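PDB 4MTT: lactoylglutathione lyase from Pseudomonas aeruginosa, which belongs to the glyoxalase/bleomycin resistance protein/dioxygenase superfamily and is built as a two-chain assembly of paired beta-sheet modules. Local coordinates for residues L8-L13 against D115-K120. Sequence-based numbering, arbitrary orientation.
Sequences LRVADL and DPDGYK. With TAM (tris(hydroxyethyl)aminomethane), chain D.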
# COMPACT_ATOMS: atom_id res chain seq x y z
N LEU A 8 5.56 -3.65 -2.80
CA LEU A 8 5.25 -4.06 -4.18
C LEU A 8 6.47 -4.71 -4.83
O LEU A 8 7.60 -4.23 -4.67
CB LEU A 8 4.80 -2.88 -5.06
CG LEU A 8 3.52 -2.10 -4.63
CD1 LEU A 8 3.26 -0.98 -5.57
CD2 LEU A 8 2.28 -3.03 -4.53
N ARG A 9 6.24 -5.77 -5.62
CA ARG A 9 7.30 -6.44 -6.35
C ARG A 9 7.40 -5.82 -7.74
O ARG A 9 6.39 -5.57 -8.42
CB ARG A 9 7.08 -7.97 -6.42
CG ARG A 9 7.26 -8.66 -5.07
CD ARG A 9 7.00 -10.16 -5.12
NE ARG A 9 6.83 -10.67 -3.77
CZ ARG A 9 5.67 -10.82 -3.14
NH1 ARG A 9 4.52 -10.60 -3.77
NH2 ARG A 9 5.64 -11.22 -1.87
N VAL A 10 8.65 -5.52 -8.15
CA VAL A 10 8.95 -4.87 -9.42
C VAL A 10 9.86 -5.77 -10.26
O VAL A 10 10.68 -6.48 -9.69
CB VAL A 10 9.54 -3.43 -9.20
CG1 VAL A 10 8.52 -2.53 -8.52
CG2 VAL A 10 10.85 -3.46 -8.40
N ALA A 11 9.70 -5.75 -11.59
CA ALA A 11 10.46 -6.55 -12.57
C ALA A 11 11.83 -5.91 -12.82
O ALA A 11 12.81 -6.59 -13.06
CB ALA A 11 9.68 -6.59 -13.90
N ASP A 12 11.88 -4.60 -12.80
CA ASP A 12 13.08 -3.83 -13.08
C ASP A 12 13.11 -2.70 -12.08
O ASP A 12 12.33 -1.74 -12.20
CB ASP A 12 13.04 -3.34 -14.54
CG ASP A 12 14.24 -2.50 -14.97
OD1 ASP A 12 14.88 -1.87 -14.10
OD2 ASP A 12 14.45 -2.36 -16.19
N LEU A 13 14.00 -2.83 -11.07
CA LEU A 13 14.10 -1.86 -9.99
C LEU A 13 14.50 -0.46 -10.47
O LEU A 13 13.94 0.53 -9.99
CB LEU A 13 15.02 -2.35 -8.84
CG LEU A 13 15.20 -1.37 -7.63
CD1 LEU A 13 13.85 -1.11 -6.88
CD2 LEU A 13 16.27 -1.83 -6.70
N ASP A 115 2.62 2.97 -12.98
CA ASP A 115 4.06 2.90 -12.89
C ASP A 115 4.56 1.93 -13.99
O ASP A 115 3.71 1.31 -14.65
CB ASP A 115 4.48 2.52 -11.45
CG ASP A 115 4.43 1.06 -11.03
OD1 ASP A 115 4.00 0.21 -11.86
OD2 ASP A 115 4.83 0.76 -9.88
N PRO A 116 5.90 1.73 -14.19
CA PRO A 116 6.35 0.82 -15.27
C PRO A 116 5.84 -0.61 -15.17
O PRO A 116 5.68 -1.25 -16.21
CB PRO A 116 7.89 0.88 -15.14
CG PRO A 116 8.16 2.20 -14.58
CD PRO A 116 7.06 2.38 -13.55
N ASP A 117 5.55 -1.09 -13.95
CA ASP A 117 5.04 -2.44 -13.72
C ASP A 117 3.53 -2.60 -13.89
O ASP A 117 3.03 -3.73 -13.80
CB ASP A 117 5.46 -2.94 -12.34
CG ASP A 117 6.93 -3.18 -12.32
OD1 ASP A 117 7.34 -4.31 -12.66
OD2 ASP A 117 7.69 -2.23 -12.06
N GLY A 118 2.83 -1.49 -14.12
CA GLY A 118 1.38 -1.51 -14.26
C GLY A 118 0.63 -1.17 -12.98
O GLY A 118 -0.59 -1.09 -13.02
N TYR A 119 1.35 -0.90 -11.84
CA TYR A 119 0.71 -0.51 -10.57
C TYR A 119 0.06 0.86 -10.67
O TYR A 119 0.67 1.79 -11.18
CB TYR A 119 1.69 -0.52 -9.37
CG TYR A 119 2.23 -1.89 -9.04
CD1 TYR A 119 1.40 -2.89 -8.52
CD2 TYR A 119 3.58 -2.19 -9.21
CE1 TYR A 119 1.90 -4.16 -8.22
CE2 TYR A 119 4.08 -3.45 -8.93
CZ TYR A 119 3.24 -4.43 -8.42
OH TYR A 119 3.78 -5.66 -8.11
N LYS A 120 -1.19 0.99 -10.16
CA LYS A 120 -1.95 2.24 -10.19
C LYS A 120 -1.49 3.21 -9.11
O LYS A 120 -1.31 2.83 -7.94
CB LYS A 120 -3.44 1.97 -9.97
CG LYS A 120 -4.24 1.65 -11.22
CD LYS A 120 -5.73 1.92 -10.96
CE LYS A 120 -6.61 1.63 -12.16
NZ LYS A 120 -8.05 1.84 -11.84
C TAM D . -3.56 -2.84 -13.22
C1 TAM D . -4.96 -3.29 -12.76
C2 TAM D . -2.42 -3.55 -12.47
C3 TAM D . -3.43 -3.03 -14.75
C4 TAM D . -5.50 -4.65 -13.24
C5 TAM D . -2.69 -3.84 -11.00
C6 TAM D . -2.18 -2.48 -15.44
N TAM D . -3.45 -1.41 -12.90
O4 TAM D . -4.63 -5.74 -12.92
O5 TAM D . -1.55 -3.58 -10.18
O6 TAM D . -1.17 -3.50 -15.48
O HOH W 1 9.87 -2.36 -13.34
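Tyr119 and Asp117 both reach segment 8-13 by setting CG anti to their own carbonyl carbon (chi1 -64° and -70°). The Tyr119 ring then packs with one face against Leu8, and its OH arrives at the backbone of Arg9. That OH donates to Arg9 O at 2.6 Å, in the carbonyl plane and on a lone pair. Arg9 O also lies near the plane of the ring, at its edge. Leu8 CD1 sits over one ring face, 3.9 Å from the centroid of the Tyr119 ring, in a CH-pi contact. The bond at the OH and the Leu8 side chain hold the ring at its end and on that face.

The Asp117 carboxylate divides its work. OD1 takes the backbone N-H of Ala11 at 3.0 Å. The bond is nearly straight (167°), on the syn side, and tilted from the carboxylate plane. OD2 rests 3.6 Å from Val10 CB and also accepts from a water that donates to Asp12 O.

Inside the loop, Asp115 holds the type I turn from Asp115 to Gly118. Its OD1 accepts a hydrogen bond from Tyr119 N at 2.9 Å, from above the carboxylate plane, and a weak bond from Asp117 N. Tyr20 OH binds the other oxygen, OD2. Gly118 O accepts a hydrogen bond from the amine N of tris(hydroxyethyl)aminomethane at 2.9 Å.

Leu8 also pairs with an antiparallel strand of the second subunit, so its sheet continues there. The contact joins the end of strand 2-9, outermost in its sheet within the chain, to the hairpin turn between strands 109-114 and 120-125. It links the two four-stranded mixed sheets, each with the 1-4-3-2 strand order of the beta-alpha-beta-beta-beta module of the glyoxalase fold.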